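Local coordinates for protein alcohol dehydrogenase (Thermus sp., PDB 4CPD) that probably catalyses the reversible oxidation of alcohols to aldehydes or ketones with NAD as coenzyme and zinc as metal cofactor, at residues A[146-150]-A[302-306]; A[195-199]-A[228-232]. All coordinates share one frame. Residues are numbered along the deposited sequence.

Contact 1: A[146-150]-A[302-306]; sequences RAIFA and VLALL
Leu306 lies at the centre of this buried packing, in which 146-150 and 302-306 run in opposite senses: Arg146 CA lies 6.9 Å from Leu306 CA, and Ala150 CA 6.2 Å from Val302 CA. Residues 302-306 are regular helix (Leu306 N to Val302 O, 2.9 Å), while Arg146 and Ala147 belong to a short helix, and the helical angles carry on through Ala150, whose N bonds to Ala147 O at 3.0 Å. Leu306 points toward its partner in the mt rotamer, bringing CD1 to 3.9 Å from Ala150 CB and 4.3 Å from Ala147 CA. Alanine suits position 150 because its single methyl lets the backbones come close; Ala150 CB also meets Leu303 CD2 at 3.7 Å and Val302 CG1 at 3.9 Å. Arg146, with chi1 and chi2 both t, lays its aliphatic arm over Leu306, CD to CB 3.7 Å, and brings NE to 3.2 Å from Leu306 O; its guanidinium forms a salt bridge with Glu314. Two residues beyond Ala150 comes Asp152. The pairing thus joins the approach to the zinc site of Cys38, His59 and Asp152 to the helix that follows the last Rossmann strand, an arrangement consistent with the medium-chain dehydrogenase fold.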
loop_
_atom_site.group_PDB
_atom_site.type_symbol
_atom_site.label_atom_id
_atom_site.label_comp_id
_atom_site.label_asym_id
_atom_site.label_seq_id
_atom_site.Cartn_x
_atom_site.Cartn_y
_atom_site.Cartn_z
ATOM N N ARG A 146 29.927 -4.134 -11.457
ATOM C CA ARG A 146 29.142 -3.895 -10.239
ATOM C C ARG A 146 28.058 -2.885 -10.555
ATOM O O ARG A 146 26.901 -3.093 -10.202
ATOM C CB ARG A 146 30.022 -3.362 -9.101
ATOM C CG ARG A 146 29.459 -3.648 -7.720
ATOM C CD ARG A 146 29.921 -2.684 -6.626
ATOM N NE ARG A 146 31.136 -2.924 -5.800
ATOM C CZ ARG A 146 31.659 -4.087 -5.389
ATOM N NH1 ARG A 146 31.170 -5.266 -5.720
ATOM N NH2 ARG A 146 32.726 -4.048 -4.619
ATOM N N ALA A 147 28.447 -1.809 -11.247
ATOM C CA ALA A 147 27.551 -0.688 -11.518
ATOM C C ALA A 147 26.320 -1.080 -12.302
ATOM O O ALA A 147 25.239 -0.503 -12.094
ATOM C CB ALA A 147 28.273 0.437 -12.252
ATOM N N ILE A 148 26.464 -2.026 -13.212
ATOM C CA ILE A 148 25.360 -2.299 -14.138
ATOM C C ILE A 148 24.041 -2.611 -13.417
ATOM O O ILE A 148 22.980 -2.223 -13.869
ATOM C CB ILE A 148 25.713 -3.382 -15.169
ATOM C CG1 ILE A 148 24.555 -3.585 -16.143
ATOM C CG2 ILE A 148 26.057 -4.701 -14.498
ATOM C CD1 ILE A 148 24.952 -4.355 -17.378
ATOM N N PHE A 149 24.130 -3.229 -12.262
ATOM C CA PHE A 149 22.948 -3.638 -11.498
ATOM C C PHE A 149 22.092 -2.487 -10.975
ATOM O O PHE A 149 20.868 -2.614 -10.822
ATOM C CB PHE A 149 23.379 -4.534 -10.374
ATOM C CG PHE A 149 23.969 -5.814 -10.857
ATOM C CD1 PHE A 149 25.297 -5.912 -11.195
ATOM C CD2 PHE A 149 23.168 -6.898 -11.062
ATOM C CE1 PHE A 149 25.824 -7.101 -11.677
ATOM C CE2 PHE A 149 23.687 -8.097 -11.531
ATOM C CZ PHE A 149 25.026 -8.199 -11.836
ATOM N N ALA A 150 22.724 -1.337 -10.779
ATOM C CA ALA A 150 22.018 -0.140 -10.352
ATOM C C ALA A 150 20.916 0.284 -11.322
ATOM O O ALA A 150 19.925 0.913 -10.909
ATOM C CB ALA A 150 22.999 0.996 -10.160
ATOM N N VAL A 302 21.789 3.891 -4.521
ATOM C CA VAL A 302 22.282 2.543 -4.819
ATOM C C VAL A 302 23.745 2.619 -5.257
ATOM O O VAL A 302 24.593 1.925 -4.740
ATOM C CB VAL A 302 21.400 1.859 -5.876
ATOM C CG1 VAL A 302 22.051 0.591 -6.398
ATOM C CG2 VAL A 302 20.045 1.541 -5.267
ATOM N N LEU A 303 24.029 3.511 -6.183
ATOM C CA LEU A 303 25.407 3.770 -6.593
ATOM C C LEU A 303 26.356 4.085 -5.400
ATOM O O LEU A 303 27.463 3.552 -5.310
ATOM C CB LEU A 303 25.464 4.921 -7.609
ATOM C CG LEU A 303 24.894 4.598 -8.989
ATOM C CD1 LEU A 303 24.873 5.802 -9.931
ATOM C CD2 LEU A 303 25.672 3.477 -9.639
ATOM N N ALA A 304 25.946 4.955 -4.495
ATOM C CA ALA A 304 26.788 5.256 -3.356
ATOM C C ALA A 304 27.087 3.956 -2.552
ATOM O O ALA A 304 28.182 3.767 -2.047
ATOM C CB ALA A 304 26.139 6.340 -2.480
ATOM N N LEU A 305 26.115 3.063 -2.457
ATOM C CA LEU A 305 26.310 1.835 -1.719
ATOM C C LEU A 305 27.265 0.891 -2.478
ATOM O O LEU A 305 28.102 0.188 -1.869
ATOM C CB LEU A 305 24.971 1.132 -1.442
ATOM C CG LEU A 305 24.049 1.710 -0.375
ATOM C CD1 LEU A 305 22.712 1.018 -0.456
ATOM C CD2 LEU A 305 24.583 1.496 1.015
ATOM N N LEU A 306 27.122 0.863 -3.798
ATOM C CA LEU A 306 27.952 0.004 -4.622
ATOM C C LEU A 306 29.398 0.498 -4.559
ATOM O O LEU A 306 30.327 -0.260 -4.300
ATOM C CB LEU A 306 27.451 0.030 -6.050
ATOM C CG LEU A 306 26.124 -0.679 -6.290
ATOM C CD1 LEU A 306 25.663 -0.427 -7.718
ATOM C CD2 LEU A 306 26.263 -2.173 -6.075
#

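Contact 2: A[195-199]-A[228-232]; sequences KILAI and VRSET
Lys195 and Glu231 make the strongest link here, a salt bridge with NZ 2.8 Å from Glu231 OE1, and the same ammonium donates a second hydrogen bond to Glu231 O at 2.9 Å. The setting is a Rossmann fold: 195-199 belongs to the second strand of the parallel sheet, and 228-232 ends the helix that follows the third. Lysine suits this partly exposed position, since its long chain (t, t, m, t) reaches both a carboxylate and a carbonyl at the close of the helix. Glu231, with chi1 and chi2 both m, has a further partner in Arg227 through OE2. The helix turn itself is finished by Thr232, whose OG1 bonds to Val228 O at 2.6 Å and whose N bonds to Arg229 O at 2.9 Å.

Strand and helix run in opposite senses, with Leu197 CA 7.2 Å from Val228 CA and Lys195 CA 8.4 Å from Thr232 CA. Extended backbone angles alternate the side chains: Lys195, Leu197 and Ile199 point toward this helix, whereas Ile196 and Ala198 pack on helix 179-190 across the sheet. Leu197, chi1 m, is the apolar centre, with CD2 3.9 Å from Glu231 CB and CD1 4.1 Å from both Val228 CG1 and Thr232 CG2. Compact, branched valine fills the gap between Leu197 and Ile199. The strand then leads to Asp200, which binds NAD, and the Ile199 side chain itself lies about 5 Å from the coenzyme; on its helix side, Ile199 CD1 rests 4.0 Å from Val228 CG2.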
loop_
_atom_site.group_PDB
_atom_site.type_symbol
_atom_site.label_atom_id
_atom_site.label_comp_id
_atom_site.label_asym_id
_atom_site.label_seq_id
_atom_site.Cartn_x
_atom_site.Cartn_y
_atom_site.Cartn_z
ATOM N N LYS A 195 16.066 -10.780 10.472
ATOM C CA LYS A 195 15.964 -12.113 9.952
ATOM C C LYS A 195 15.309 -12.056 8.551
ATOM O O LYS A 195 14.358 -11.309 8.322
ATOM C CB LYS A 195 15.127 -12.965 10.885
ATOM C CG LYS A 195 14.929 -14.385 10.364
ATOM C CD LYS A 195 14.074 -15.238 11.280
ATOM C CE LYS A 195 14.845 -15.681 12.514
ATOM N NZ LYS A 195 14.125 -16.790 13.204
ATOM N N ILE A 196 15.823 -12.860 7.631
ATOM C CA ILE A 196 15.414 -12.851 6.250
ATOM C C ILE A 196 15.129 -14.260 5.841
ATOM O O ILE A 196 15.929 -15.135 6.111
ATOM C CB ILE A 196 16.536 -12.329 5.321
ATOM C CG1 ILE A 196 17.025 -10.948 5.770
ATOM C CG2 ILE A 196 16.054 -12.296 3.866
ATOM C CD1 ILE A 196 18.262 -10.485 5.031
ATOM N N LEU A 197 14.014 -14.473 5.155
ATOM C CA LEU A 197 13.600 -15.807 4.709
ATOM C C LEU A 197 13.448 -15.842 3.201
ATOM O O LEU A 197 12.808 -14.970 2.617
ATOM C CB LEU A 197 12.264 -16.162 5.343
ATOM C CG LEU A 197 12.311 -16.013 6.855
ATOM C CD1 LEU A 197 11.088 -15.297 7.385
ATOM C CD2 LEU A 197 12.468 -17.368 7.502
ATOM N N ALA A 198 14.012 -16.858 2.570
ATOM C CA ALA A 198 13.978 -16.950 1.125
ATOM C C ALA A 198 13.184 -18.161 0.755
ATOM O O ALA A 198 13.470 -19.244 1.214
ATOM C CB ALA A 198 15.383 -17.021 0.540
ATOM N N ILE A 199 12.167 -17.953 -0.065
ATOM C CA ILE A 199 11.308 -19.007 -0.523
ATOM C C ILE A 199 11.535 -19.137 -2.014
ATOM O O ILE A 199 11.413 -18.154 -2.751
ATOM C CB ILE A 199 9.831 -18.677 -0.254
ATOM C CG1 ILE A 199 9.542 -18.683 1.248
ATOM C CG2 ILE A 199 8.911 -19.682 -0.939
ATOM C CD1 ILE A 199 9.738 -17.355 1.929
ATOM N N VAL A 228 7.576 -20.052 7.805
ATOM C CA VAL A 228 7.822 -18.631 7.976
ATOM C C VAL A 228 7.224 -18.142 9.298
ATOM O O VAL A 228 7.792 -17.307 10.010
ATOM C CB VAL A 228 7.239 -17.817 6.779
ATOM C CG1 VAL A 228 7.160 -16.331 7.094
ATOM C CG2 VAL A 228 8.076 -18.014 5.515
ATOM N N ARG A 229 6.057 -18.648 9.635
ATOM C CA ARG A 229 5.401 -18.174 10.838
ATOM C C ARG A 229 6.162 -18.591 12.090
ATOM O O ARG A 229 6.394 -17.758 12.976
ATOM C CB ARG A 229 3.943 -18.622 10.878
ATOM C CG ARG A 229 3.049 -17.743 10.016
ATOM C CD ARG A 229 1.576 -18.015 10.226
ATOM N NE ARG A 229 0.769 -17.351 9.199
ATOM C CZ ARG A 229 -0.448 -17.744 8.804
ATOM N NH1 ARG A 229 -1.038 -18.812 9.345
ATOM N NH2 ARG A 229 -1.086 -17.065 7.852
ATOM N N SER A 230 6.583 -19.859 12.140
ATOM C CA SER A 230 7.365 -20.364 13.281
ATOM C C SER A 230 8.698 -19.607 13.445
ATOM O O SER A 230 9.157 -19.361 14.571
ATOM C CB SER A 230 7.600 -21.877 13.176
ATOM O OG SER A 230 7.763 -22.299 11.832
ATOM N N GLU A 231 9.292 -19.196 12.330
ATOM C CA GLU A 231 10.517 -18.413 12.390
ATOM C C GLU A 231 10.316 -16.971 12.884
ATOM O O GLU A 231 11.295 -16.289 13.230
ATOM C CB GLU A 231 11.170 -18.399 11.016
ATOM C CG GLU A 231 11.749 -19.739 10.592
ATOM C CD GLU A 231 13.014 -20.131 11.375
ATOM O OE1 GLU A 231 13.671 -19.275 12.004
ATOM O OE2 GLU A 231 13.368 -21.325 11.353
ATOM N N THR A 232 9.064 -16.510 12.922
ATOM C CA THR A 232 8.770 -15.101 13.207
ATOM C C THR A 232 7.768 -14.943 14.345
ATOM O O THR A 232 6.790 -14.193 14.224
ATOM C CB THR A 232 8.213 -14.429 11.939
ATOM O OG1 THR A 232 7.155 -15.248 11.399
ATOM C CG2 THR A 232 9.298 -14.300 10.886
#

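In the fold
From the N terminus, the chain first builds the zinc-bearing GroES-like part and reaches 146-150, the first half of contact 1. It then enters the Rossmann sheet, where 195-199 and 228-232 meet after 28 intervening residues, so contact 2 closes a short loop through strand 215-218. The remaining strands follow, and only at 302-306, after 151 intervening residues, does contact 1 close its long loop. Along the chain, contact 2 therefore falls wholly within the long loop of contact 1, and the two do not cross. Their centres are 27 Å apart and their nearest atoms about 13 Å: contact 1 ties together the two ends of the coenzyme-binding excursion, while contact 2 packs one flank of its sheet.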